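Local atomic coordinates of CELL division control protein 6 (Pyrobaculum aerophilum, PDB entry 1FNN), a protein that binds ADP together with a magnesium ion through an AAA+ ATPase module and is probably involved in regulating the initiation of DNA replication. Residues 82-86 with 87-91; 116-119 with 120-124; 191-195 with 196-200; 319-322 with 323-327. All coordinates share one frame; numbering follows the deposited sequence.

Interaction 1 (82-86 with 87-91); sequences FIYRN and FTAII
Asn86, at the N-cap of the helix that starts at Phe87, gives its carbonyl O to Ile90 N, the first i to i+4 bond of the helix, while 82-85 approach as an irregular loop that brings the CA atoms of Tyr84 and Ala89 to 5.1 Å. The side chain of Asn86 completes the cap. With chi1 at 53°, CG sits between the backbone N and the carbonyl carbon, and this folds the amide back over the first turn, where OD1 accepts from Ala89 N at 2.8 Å. The bond is nearly straight, 166° at the hydrogen, although the donor is tilted from the carbonyl plane of the amide. One residue further on, Ile90 reaches back to the loop: its CG1 lies 3.9 Å from Tyr84 CB, and its CD1 touches the carbonyl O of Arg85 at 3.7 Å. The CB atoms of Tyr84 and Ala89 meet at 4.1 Å, and the CD2 corner of the tyrosine ring comes obliquely to Ala89 O. Ile83 CG2 lies over the centre of one face of that ring. Within the loop, Arg85 grips Phe82 O side-on, with NE at 3.0 Å and NH2 in the carbonyl plane on a lone pair. Beyond the contact, Ile90 packs on Ile79 of strand 75-80 and on Ile141 and Phe145 of helix 139-148. The chemistry is divided between a polar cap, which satisfies an amide of the first turn, and an apolar patch of Tyr84, Ala89 and Ile90; this patch buries Tyr84 O without a polar partner, which is likely to carry some cost.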
loop_
_atom_site.group_PDB
_atom_site.type_symbol
_atom_site.label_atom_id
_atom_site.label_comp_id
_atom_site.label_asym_id
_atom_site.label_seq_id
_atom_site.Cartn_x
_atom_site.Cartn_y
_atom_site.Cartn_z
ATOM N N PHE A 82 -5.425 10.696 -11.228
ATOM C CA PHE A 82 -5.571 9.535 -12.100
ATOM C C PHE A 82 -6.759 9.751 -13.047
ATOM O O PHE A 82 -6.760 9.169 -14.128
ATOM C CB PHE A 82 -5.791 8.236 -11.330
ATOM C CG PHE A 82 -5.984 7.047 -12.236
ATOM C CD1 PHE A 82 -4.891 6.366 -12.755
ATOM C CD2 PHE A 82 -7.258 6.614 -12.564
ATOM C CE1 PHE A 82 -5.082 5.272 -13.586
ATOM C CE2 PHE A 82 -7.454 5.523 -13.393
ATOM C CZ PHE A 82 -6.359 4.851 -13.904
ATOM N N ILE A 83 -7.800 10.410 -12.566
ATOM C CA ILE A 83 -9.018 10.684 -13.300
ATOM C C ILE A 83 -8.991 12.004 -14.042
ATOM O O ILE A 83 -9.320 12.080 -15.233
ATOM C CB ILE A 83 -10.192 10.716 -12.284
ATOM C CG1 ILE A 83 -10.259 9.373 -11.560
ATOM C CG2 ILE A 83 -11.509 11.056 -12.953
ATOM C CD1 ILE A 83 -11.198 9.376 -10.367
ATOM N N TYR A 84 -8.653 13.101 -13.355
ATOM C CA TYR A 84 -8.630 14.422 -13.981
ATOM C C TYR A 84 -7.190 14.819 -14.261
ATOM O O TYR A 84 -6.471 15.159 -13.321
ATOM C CB TYR A 84 -9.311 15.443 -13.053
ATOM C CG TYR A 84 -10.659 14.912 -12.611
ATOM C CD1 TYR A 84 -10.847 14.319 -11.371
ATOM C CD2 TYR A 84 -11.745 15.024 -13.477
ATOM C CE1 TYR A 84 -12.084 13.840 -10.981
ATOM C CE2 TYR A 84 -12.991 14.548 -13.099
ATOM C CZ TYR A 84 -13.151 13.964 -11.866
ATOM O OH TYR A 84 -14.395 13.505 -11.526
ATOM N N ARG A 85 -6.765 14.843 -15.523
ATOM C CA ARG A 85 -5.351 15.030 -15.844
ATOM C C ARG A 85 -4.978 16.302 -16.566
ATOM O O ARG A 85 -3.893 16.849 -16.308
ATOM C CB ARG A 85 -4.860 13.847 -16.699
ATOM C CG ARG A 85 -4.882 12.551 -15.907
ATOM C CD ARG A 85 -4.338 11.367 -16.696
ATOM N NE ARG A 85 -4.549 10.133 -15.956
ATOM C CZ ARG A 85 -4.052 8.942 -16.260
ATOM N NH1 ARG A 85 -3.280 8.787 -17.327
ATOM N NH2 ARG A 85 -4.330 7.897 -15.491
ATOM N N ASN A 86 -5.868 16.780 -17.427
ATOM C CA ASN A 86 -5.537 18.008 -18.159
ATOM C C ASN A 86 -6.249 19.161 -17.472
ATOM O O ASN A 86 -7.058 18.894 -16.587
ATOM C CB ASN A 86 -5.950 17.882 -19.629
ATOM C CG ASN A 86 -7.417 17.482 -19.720
ATOM O OD1 ASN A 86 -8.282 18.280 -19.354
ATOM N ND2 ASN A 86 -7.653 16.273 -20.198
ATOM N N PHE A 87 -5.861 20.378 -17.809
ATOM C CA PHE A 87 -6.366 21.598 -17.259
ATOM C C PHE A 87 -7.896 21.662 -17.258
ATOM O O PHE A 87 -8.494 22.083 -16.269
ATOM C CB PHE A 87 -5.836 22.847 -18.022
ATOM C CG PHE A 87 -6.279 24.082 -17.263
ATOM C CD1 PHE A 87 -5.601 24.459 -16.111
ATOM C CD2 PHE A 87 -7.351 24.849 -17.678
ATOM C CE1 PHE A 87 -5.984 25.570 -15.398
ATOM C CE2 PHE A 87 -7.734 25.965 -16.958
ATOM C CZ PHE A 87 -7.058 26.331 -15.823
ATOM N N THR A 88 -8.511 21.353 -18.395
ATOM C CA THR A 88 -9.952 21.418 -18.540
ATOM C C THR A 88 -10.661 20.453 -17.603
ATOM O O THR A 88 -11.695 20.809 -17.037
ATOM C CB THR A 88 -10.365 21.130 -20.007
ATOM O OG1 THR A 88 -9.798 22.179 -20.810
ATOM C CG2 THR A 88 -11.871 21.144 -20.182
ATOM N N ALA A 89 -10.183 19.217 -17.508
ATOM C CA ALA A 89 -10.779 18.245 -16.602
ATOM C C ALA A 89 -10.640 18.709 -15.150
ATOM O O ALA A 89 -11.573 18.537 -14.375
ATOM C CB ALA A 89 -10.139 16.871 -16.787
ATOM N N ILE A 90 -9.474 19.174 -14.741
ATOM C CA ILE A 90 -9.235 19.588 -13.352
ATOM C C ILE A 90 -10.006 20.839 -12.961
ATOM O O ILE A 90 -10.704 20.884 -11.940
ATOM C CB ILE A 90 -7.732 19.837 -13.123
ATOM C CG1 ILE A 90 -6.965 18.521 -13.250
ATOM C CG2 ILE A 90 -7.500 20.447 -11.736
ATOM C CD1 ILE A 90 -5.487 18.715 -13.565
ATOM N N ILE A 91 -9.928 21.884 -13.801
ATOM C CA ILE A 91 -10.692 23.104 -13.507
ATOM C C ILE A 91 -12.178 22.824 -13.466
ATOM O O ILE A 91 -12.934 23.425 -12.672
ATOM C CB ILE A 91 -10.328 24.234 -14.499
ATOM C CG1 ILE A 91 -10.674 25.598 -13.896
ATOM C CG2 ILE A 91 -11.027 24.067 -15.827
ATOM C CD1 ILE A 91 -9.703 26.031 -12.814
#

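Interaction 2 (116-119 with 120-124); sequences LVEH and LRERD
His119 and Arg123, one helical turn apart, are brought together by their torsions: the histidine CG leans beside its backbone N (chi1 -89°), and the arginine, bent at chi3, swings its guanidinium back along the helix. Arg123 NH2 then donates to His119 ND1 at 2.9 Å and 162°. The acceptor lies in the guanidinium plane, whereas the donor is tilted from the imidazole plane; the two planes are almost perpendicular, 89° apart. Because ND1 accepts here, any proton on the neutral ring would probably sit on NE2. The guanidinium has a second partner, NH1 donating to Leu98 O, and an alanine here would probably leave His119 ND1 and Leu98 O each without its donor and the imidazole freer to turn. One strip over on the helix, Leu116 CD1 packs on Leu120 CG at 3.9 Å. The helix ends in a Schellman motif, with Asp124 at positive phi and Asp124 N bonded to Arg121 O at 3.0 Å. Asp124 also forms a salt bridge with Arg159. This last turn of helix 109-122 lies beside helix 87-97, where Leu116 meets Ile91 and Ile94, and beside helix 139-148, whose Leu148 touches Leu116 and Val117; Ile100 and Pro101 of a loop pack against His119.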
loop_
_atom_site.group_PDB
_atom_site.type_symbol
_atom_site.label_atom_id
_atom_site.label_comp_id
_atom_site.label_asym_id
_atom_site.label_seq_id
_atom_site.Cartn_x
_atom_site.Cartn_y
_atom_site.Cartn_z
ATOM N N LEU A 116 -12.088 31.288 -11.703
ATOM C CA LEU A 116 -11.827 30.642 -10.405
ATOM C C LEU A 116 -11.311 31.652 -9.423
ATOM O O LEU A 116 -11.778 31.763 -8.279
ATOM C CB LEU A 116 -10.868 29.436 -10.600
ATOM C CG LEU A 116 -10.293 28.903 -9.264
ATOM C CD1 LEU A 116 -11.441 28.380 -8.404
ATOM C CD2 LEU A 116 -9.221 27.862 -9.528
ATOM N N VAL A 117 -10.406 32.548 -9.858
ATOM C CA VAL A 117 -9.983 33.617 -8.927
ATOM C C VAL A 117 -11.134 34.511 -8.537
ATOM O O VAL A 117 -11.293 34.945 -7.389
ATOM C CB VAL A 117 -8.835 34.429 -9.584
ATOM C CG1 VAL A 117 -8.554 35.708 -8.830
ATOM C CG2 VAL A 117 -7.588 33.547 -9.664
ATOM N N GLU A 118 -11.948 34.948 -9.516
ATOM C CA GLU A 118 -13.087 35.834 -9.187
ATOM C C GLU A 118 -14.027 35.230 -8.159
ATOM O O GLU A 118 -14.443 35.821 -7.127
ATOM C CB GLU A 118 -13.851 36.090 -10.511
ATOM C CG GLU A 118 -15.117 36.926 -10.263
ATOM C CD GLU A 118 -16.065 36.803 -11.445
ATOM O OE1 GLU A 118 -15.655 37.103 -12.584
ATOM O OE2 GLU A 118 -17.232 36.407 -11.255
ATOM N N HIS A 119 -14.378 33.957 -8.388
ATOM C CA HIS A 119 -15.279 33.291 -7.427
ATOM C C HIS A 119 -14.652 33.177 -6.049
ATOM O O HIS A 119 -15.303 33.507 -5.045
ATOM C CB HIS A 119 -15.722 31.927 -7.967
ATOM C CG HIS A 119 -16.959 31.986 -8.809
ATOM N ND1 HIS A 119 -18.207 31.658 -8.306
ATOM C CD2 HIS A 119 -17.137 32.335 -10.114
ATOM C CE1 HIS A 119 -19.100 31.805 -9.276
ATOM N NE2 HIS A 119 -18.481 32.212 -10.375
ATOM N N LEU A 120 -13.357 32.808 -5.956
ATOM C CA LEU A 120 -12.710 32.689 -4.633
ATOM C C LEU A 120 -12.706 34.013 -3.882
ATOM O O LEU A 120 -12.989 34.155 -2.699
ATOM C CB LEU A 120 -11.264 32.184 -4.824
ATOM C CG LEU A 120 -11.068 30.717 -5.246
ATOM C CD1 LEU A 120 -9.589 30.433 -5.527
ATOM C CD2 LEU A 120 -11.620 29.747 -4.199
ATOM N N ARG A 121 -12.406 35.080 -4.632
ATOM C CA ARG A 121 -12.381 36.441 -4.115
ATOM C C ARG A 121 -13.758 37.000 -3.798
ATOM O O ARG A 121 -14.012 37.366 -2.642
ATOM C CB ARG A 121 -11.717 37.372 -5.142
ATOM C CG ARG A 121 -11.693 38.830 -4.696
ATOM C CD ARG A 121 -10.930 39.695 -5.704
ATOM N NE ARG A 121 -10.492 40.895 -5.010
ATOM C CZ ARG A 121 -9.375 41.581 -5.183
ATOM N NH1 ARG A 121 -8.458 41.231 -6.073
ATOM N NH2 ARG A 121 -9.188 42.658 -4.424
ATOM N N GLU A 122 -14.678 36.967 -4.760
ATOM C CA GLU A 122 -15.984 37.609 -4.535
ATOM C C GLU A 122 -16.895 36.877 -3.589
ATOM O O GLU A 122 -17.848 37.436 -3.029
ATOM C CB GLU A 122 -16.670 37.781 -5.906
ATOM C CG GLU A 122 -15.818 38.608 -6.869
ATOM C CD GLU A 122 -15.290 39.910 -6.298
ATOM O OE1 GLU A 122 -15.811 40.361 -5.252
ATOM O OE2 GLU A 122 -14.351 40.500 -6.879
ATOM N N ARG A 123 -16.673 35.561 -3.434
ATOM C CA ARG A 123 -17.492 34.793 -2.492
ATOM C C ARG A 123 -16.696 34.620 -1.204
ATOM O O ARG A 123 -17.183 33.933 -0.313
ATOM C CB ARG A 123 -17.932 33.478 -3.135
ATOM C CG ARG A 123 -19.058 33.611 -4.162
ATOM C CD ARG A 123 -19.199 32.422 -5.089
ATOM N NE ARG A 123 -19.382 31.143 -4.413
ATOM C CZ ARG A 123 -19.122 29.949 -4.902
ATOM N NH1 ARG A 123 -19.353 28.875 -4.134
ATOM N NH2 ARG A 123 -18.638 29.764 -6.123
ATOM N N ASP A 124 -15.506 35.183 -1.131
ATOM C CA ASP A 124 -14.642 35.111 0.050
ATOM C C ASP A 124 -14.476 33.640 0.493
ATOM O O ASP A 124 -14.776 33.306 1.624
ATOM C CB ASP A 124 -15.249 35.942 1.181
ATOM C CG ASP A 124 -14.313 36.063 2.375
ATOM O OD1 ASP A 124 -13.094 36.122 2.172
ATOM O OD2 ASP A 124 -14.755 36.100 3.541
#

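Interaction 3 (191-195 with 196-200); sequences SPYTK and DQIFD. With ADP (adenosine-5'-diphosphate), chain D.
The adenine end of the ADP pocket and the capping box that starts helix 195-209 share this contact, joined through the neighbouring residues Tyr193 and Thr194. Tyr193 OH accepts from ADP N6 at 3.0 Å and 160°. One residue on, Thr194 OG1 accepts from Gln197 N at 3.2 Å, and Gln197 OE1 returns the bond from Thr194 N at 3.0 Å. The extended glutamine, its CG beside the backbone N (chi1 -67°), carries OE1 back to the amide, which lies above the carbonyl plane of the glutamine rather than on a lone pair. A water also donates to OE1 and to Pro192 O. Gln197 OE1 lies at the edge of the Tyr193 ring, 3.7 Å from CD2, with the amide plane turned 82° from the ring. Ile198 CD1 packs on Tyr193 CB at 3.7 Å and on Tyr193 CD1 at 4.1 Å. Replacement of Tyr193 by an alanine would probably leave the adenine amino group without this acceptor and open a gap where the ring lay beside Ile198 CD1 and Gln197 OE1. The segment links strand 187-189 to helix 195-209: Tyr193 and Ile198 both touch Ala240 of helix 240-256, Tyr193 pairs through its backbone with Ala229 and Gly238, and Phe199 packs on Leu220 of helix 217-227.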
loop_
_atom_site.group_PDB
_atom_site.type_symbol
_atom_site.label_atom_id
_atom_site.label_comp_id
_atom_site.label_asym_id
_atom_site.label_seq_id
_atom_site.Cartn_x
_atom_site.Cartn_y
_atom_site.Cartn_z
ATOM N N SER A 191 7.147 5.969 4.098
ATOM C CA SER A 191 8.028 4.860 3.670
ATOM C C SER A 191 7.260 3.546 3.648
ATOM O O SER A 191 6.133 3.482 4.135
ATOM C CB SER A 191 9.179 4.776 4.676
ATOM O OG SER A 191 8.612 4.136 5.809
ATOM N N PRO A 192 7.731 2.602 2.836
ATOM C CA PRO A 192 7.066 1.316 2.680
ATOM C C PRO A 192 6.811 0.777 4.078
ATOM O O PRO A 192 7.666 0.990 4.951
ATOM C CB PRO A 192 8.081 0.485 1.893
ATOM C CG PRO A 192 8.839 1.526 1.105
ATOM C CD PRO A 192 9.054 2.640 2.127
ATOM N N TYR A 193 5.641 0.178 4.319
ATOM C CA TYR A 193 5.426 -0.351 5.655
ATOM C C TYR A 193 6.269 -1.638 5.844
ATOM O O TYR A 193 6.352 -2.464 4.927
ATOM C CB TYR A 193 3.981 -0.744 5.901
ATOM C CG TYR A 193 3.018 0.437 5.966
ATOM C CD1 TYR A 193 2.101 0.707 4.960
ATOM C CD2 TYR A 193 3.049 1.276 7.077
ATOM C CE1 TYR A 193 1.214 1.789 5.032
ATOM C CE2 TYR A 193 2.185 2.355 7.177
ATOM C CZ TYR A 193 1.282 2.593 6.147
ATOM O OH TYR A 193 0.444 3.691 6.300
ATOM N N THR A 194 6.677 -1.835 7.081
ATOM C CA THR A 194 7.416 -3.056 7.390
ATOM C C THR A 194 6.386 -4.146 7.678
ATOM O O THR A 194 5.162 -3.917 7.817
ATOM C CB THR A 194 8.273 -2.856 8.650
ATOM O OG1 THR A 194 7.347 -2.595 9.709
ATOM C CG2 THR A 194 9.256 -1.701 8.567
ATOM N N LYS A 195 6.931 -5.327 7.994
ATOM C CA LYS A 195 6.055 -6.449 8.274
ATOM C C LYS A 195 5.261 -6.249 9.532
ATOM O O LYS A 195 4.104 -6.711 9.620
ATOM C CB LYS A 195 6.886 -7.751 8.351
ATOM C CG LYS A 195 7.406 -8.081 6.961
ATOM C CD LYS A 195 8.424 -9.258 7.010
ATOM C CE LYS A 195 8.688 -9.608 5.541
ATOM N NZ LYS A 195 9.396 -10.910 5.364
ATOM N N ASP A 196 5.916 -5.774 10.591
ATOM C CA ASP A 196 5.203 -5.558 11.834
ATOM C C ASP A 196 4.135 -4.443 11.627
ATOM O O ASP A 196 3.064 -4.580 12.187
ATOM C CB ASP A 196 6.182 -5.156 12.937
ATOM C CG ASP A 196 7.316 -6.195 12.884
ATOM O OD1 ASP A 196 8.298 -5.924 12.139
ATOM O OD2 ASP A 196 7.138 -7.208 13.585
ATOM N N GLN A 197 4.434 -3.424 10.856
ATOM C CA GLN A 197 3.442 -2.334 10.675
ATOM C C GLN A 197 2.262 -2.848 9.882
ATOM O O GLN A 197 1.094 -2.513 10.175
ATOM C CB GLN A 197 4.159 -1.185 9.950
ATOM C CG GLN A 197 5.235 -0.559 10.853
ATOM C CD GLN A 197 6.082 0.429 10.111
ATOM O OE1 GLN A 197 6.217 0.501 8.877
ATOM N NE2 GLN A 197 6.714 1.273 10.925
ATOM N N ILE A 198 2.544 -3.625 8.807
ATOM C CA ILE A 198 1.444 -4.284 8.083
ATOM C C ILE A 198 0.570 -5.107 8.995
ATOM O O ILE A 198 -0.674 -5.041 9.005
ATOM C CB ILE A 198 1.942 -5.148 6.905
ATOM C CG1 ILE A 198 2.542 -4.251 5.826
ATOM C CG2 ILE A 198 0.798 -5.979 6.344
ATOM C CD1 ILE A 198 1.514 -3.375 5.101
ATOM N N PHE A 199 1.171 -5.930 9.859
ATOM C CA PHE A 199 0.426 -6.704 10.822
ATOM C C PHE A 199 -0.499 -5.754 11.648
ATOM O O PHE A 199 -1.634 -6.180 11.890
ATOM C CB PHE A 199 1.355 -7.448 11.776
ATOM C CG PHE A 199 0.648 -8.156 12.883
ATOM C CD1 PHE A 199 0.147 -9.426 12.707
ATOM C CD2 PHE A 199 0.480 -7.546 14.120
ATOM C CE1 PHE A 199 -0.504 -10.090 13.711
ATOM C CE2 PHE A 199 -0.178 -8.208 15.140
ATOM C CZ PHE A 199 -0.675 -9.484 14.949
ATOM N N ASP A 200 0.051 -4.666 12.160
ATOM C CA ASP A 200 -0.819 -3.828 13.044
ATOM C C ASP A 200 -2.022 -3.285 12.265
ATOM O O ASP A 200 -3.119 -3.148 12.781
ATOM C CB ASP A 200 -0.019 -2.706 13.651
ATOM C CG ASP A 200 1.105 -3.128 14.585
ATOM O OD1 ASP A 200 0.991 -4.166 15.257
ATOM O OD2 ASP A 200 2.097 -2.385 14.622
HETATM P PB ADP D . -1.703 5.575 -0.973
HETATM O O1B ADP D . -2.367 6.857 -1.457
HETATM O O2B ADP D . -0.471 5.788 -0.296
HETATM O O3B ADP D . -1.522 4.852 -2.227
HETATM P PA ADP D . -3.773 4.619 0.722
HETATM O O1A ADP D . -3.972 5.857 1.497
HETATM O O2A ADP D . -4.856 4.409 -0.244
HETATM O O3A ADP D . -2.402 4.632 0.033
HETATM O "O5'" ADP D . -3.778 3.298 1.691
HETATM C "C5'" ADP D . -3.945 2.057 1.027
HETATM C "C4'" ADP D . -4.924 1.236 1.890
HETATM O "O4'" ADP D . -4.330 1.033 3.152
HETATM C "C3'" ADP D . -6.253 1.926 2.174
HETATM O "O3'" ADP D . -7.246 0.924 2.314
HETATM C "C2'" ADP D . -5.907 2.643 3.435
HETATM O "O2'" ADP D . -7.060 2.965 4.213
HETATM C "C1'" ADP D . -5.091 1.570 4.168
HETATM N N9 ADP D . -4.176 2.230 5.015
HETATM C C8 ADP D . -2.984 2.785 4.633
HETATM N N7 ADP D . -2.193 3.108 5.613
HETATM C C5 ADP D . -2.927 2.733 6.727
HETATM C C6 ADP D . -2.656 2.833 8.101
HETATM N N6 ADP D . -1.533 3.378 8.542
HETATM N N1 ADP D . -3.582 2.402 8.961
HETATM C C2 ADP D . -4.710 1.903 8.491
HETATM N N3 ADP D . -5.098 1.750 7.226
HETATM C C4 ADP D . -4.132 2.200 6.380
HETATM O O HOH W 1 7.870 1.864 7.337
#

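Interaction 4 (319-322 with 323-327); sequences KIVC and EEYGE
Val321 and Tyr325 lie side by side on one face of the helix end, pointing the same way, with Val321 CG1 4.1 Å from Tyr325 CD1. With Val321 CG1 anti to the backbone N (chi1 165°), that methyl is the one that meets the ring, while the tyrosine CG stays beside its backbone N and carries the ring alongside the valine. The ring turns an edge to the helix: Val321 O lies in its plane, 3.4 Å from CD1, and the same carbonyl accepts Tyr325 N at 3.1 Å. Ile320 and Glu324 make a looser pair on the outside, their chains slanting across one another, with Ile320 CG2 4.2 Å from Glu324 OE2; that carboxylate is engaged in a salt bridge with Arg299. Cys322 presents its CB, not SG, to the returning chain, 3.3 Å from Glu327 O. Its carbonyl O receives Glu327 N at 2.8 Å and 170°, from a donor well above the carbonyl plane, while Gly326 N bonds Glu323 O at 3.0 Å. Glu327, bent at chi2, hydrogen-bonds through OE1 to His289 NE2. Around this end, Val321 meets Leu292 and Tyr325 meets Leu295 of helix 288-304, and Tyr325 also packs on Thr381 and Ile384 of helix 373-387. The pair of backbone bonds, with Gly326 at positive phi as the C-prime residue, is a Schellman motif, the classic C-terminal stop of a helix; here it ends helix 311-324 of the winged helix domain.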
loop_
_atom_site.group_PDB
_atom_site.type_symbol
_atom_site.label_atom_id
_atom_site.label_comp_id
_atom_site.label_asym_id
_atom_site.label_seq_id
_atom_site.Cartn_x
_atom_site.Cartn_y
_atom_site.Cartn_z
ATOM N N LYS A 319 14.701 -35.321 5.970
ATOM C CA LYS A 319 15.287 -36.683 6.067
ATOM C C LYS A 319 14.412 -37.746 5.438
ATOM O O LYS A 319 14.849 -38.622 4.661
ATOM C CB LYS A 319 15.543 -36.968 7.540
ATOM C CG LYS A 319 16.612 -36.042 8.108
ATOM C CD LYS A 319 16.747 -36.311 9.612
ATOM C CE LYS A 319 17.910 -35.477 10.131
ATOM N NZ LYS A 319 18.067 -35.537 11.610
ATOM N N ILE A 320 13.089 -37.662 5.648
ATOM C CA ILE A 320 12.155 -38.575 5.042
ATOM C C ILE A 320 12.149 -38.413 3.538
ATOM O O ILE A 320 12.136 -39.416 2.812
ATOM C CB ILE A 320 10.715 -38.376 5.601
ATOM C CG1 ILE A 320 10.730 -38.816 7.067
ATOM C CG2 ILE A 320 9.668 -39.133 4.791
ATOM C CD1 ILE A 320 9.515 -38.380 7.867
ATOM N N VAL A 321 12.095 -37.169 3.047
ATOM C CA VAL A 321 12.079 -36.904 1.629
ATOM C C VAL A 321 13.344 -37.552 0.981
ATOM O O VAL A 321 13.283 -38.077 -0.166
ATOM C CB VAL A 321 11.937 -35.418 1.331
ATOM C CG1 VAL A 321 12.278 -35.060 -0.104
ATOM C CG2 VAL A 321 10.470 -34.939 1.598
ATOM N N CYS A 322 14.491 -37.267 1.553
ATOM C CA CYS A 322 15.766 -37.776 1.016
ATOM C C CYS A 322 15.770 -39.291 0.832
ATOM O O CYS A 322 16.040 -39.707 -0.306
ATOM C CB CYS A 322 16.942 -37.336 1.895
ATOM S SG CYS A 322 17.393 -35.616 1.576
ATOM N N GLU A 323 15.354 -40.061 1.828
ATOM C CA GLU A 323 15.251 -41.498 1.708
ATOM C C GLU A 323 14.265 -41.990 0.669
ATOM O O GLU A 323 14.621 -42.820 -0.201
ATOM C CB GLU A 323 14.897 -42.150 3.061
ATOM C CG GLU A 323 15.147 -43.655 3.091
ATOM C CD GLU A 323 16.545 -44.031 2.584
ATOM O OE1 GLU A 323 17.530 -43.310 2.881
ATOM O OE2 GLU A 323 16.630 -45.060 1.877
ATOM N N GLU A 324 13.144 -41.250 0.491
ATOM C CA GLU A 324 12.259 -41.568 -0.612
ATOM C C GLU A 324 12.968 -41.492 -1.946
ATOM O O GLU A 324 12.564 -42.213 -2.883
ATOM C CB GLU A 324 11.087 -40.606 -0.829
ATOM C CG GLU A 324 9.983 -40.666 0.161
ATOM C CD GLU A 324 8.842 -39.698 -0.194
ATOM O OE1 GLU A 324 8.511 -39.406 -1.366
ATOM O OE2 GLU A 324 8.317 -39.268 0.855
ATOM N N TYR A 325 13.728 -40.417 -2.136
ATOM C CA TYR A 325 14.332 -40.190 -3.445
ATOM C C TYR A 325 15.735 -40.857 -3.554
ATOM O O TYR A 325 16.473 -40.518 -4.474
ATOM C CB TYR A 325 14.467 -38.690 -3.733
ATOM C CG TYR A 325 13.120 -38.138 -4.231
ATOM C CD1 TYR A 325 12.209 -37.610 -3.322
ATOM C CD2 TYR A 325 12.797 -38.163 -5.565
ATOM C CE1 TYR A 325 10.990 -37.107 -3.743
ATOM C CE2 TYR A 325 11.588 -37.670 -6.009
ATOM C CZ TYR A 325 10.690 -37.142 -5.086
ATOM O OH TYR A 325 9.494 -36.657 -5.547
ATOM N N GLY A 326 16.095 -41.645 -2.566
ATOM C CA GLY A 326 17.363 -42.389 -2.587
ATOM C C GLY A 326 18.596 -41.557 -2.311
ATOM O O GLY A 326 19.680 -41.832 -2.870
ATOM N N GLU A 327 18.439 -40.466 -1.555
ATOM C CA GLU A 327 19.521 -39.513 -1.371
ATOM C C GLU A 327 19.916 -39.478 0.090
ATOM O O GLU A 327 19.038 -39.675 0.940
ATOM C CB GLU A 327 19.094 -38.087 -1.762
ATOM C CG GLU A 327 19.056 -37.819 -3.253
ATOM C CD GLU A 327 20.467 -37.635 -3.824
ATOM O OE1 GLU A 327 21.341 -37.101 -3.120
ATOM O OE2 GLU A 327 20.673 -38.025 -4.979
#

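In the fold
From the N terminus, the four contacts follow in series, none nesting or crossing, and each closes a local turn at a helix end. Interaction 1 starts helix 87-97 after strand 75-80, and interaction 2 ends the next helix, 109-122; the two meet through Ile91 CD1 and Leu116 CD2, 3.8 Å apart, both within the AAA domain. Interaction 3 follows strand 187-189, at the far edge of the parallel sheet from strand 75-80, and leads into helix 195-209 at the nucleotide. Interaction 4 closes helix 311-324 in the winged helix domain, its centre about 80 Å from that of interaction 2, on the opposite side of the chain's centre.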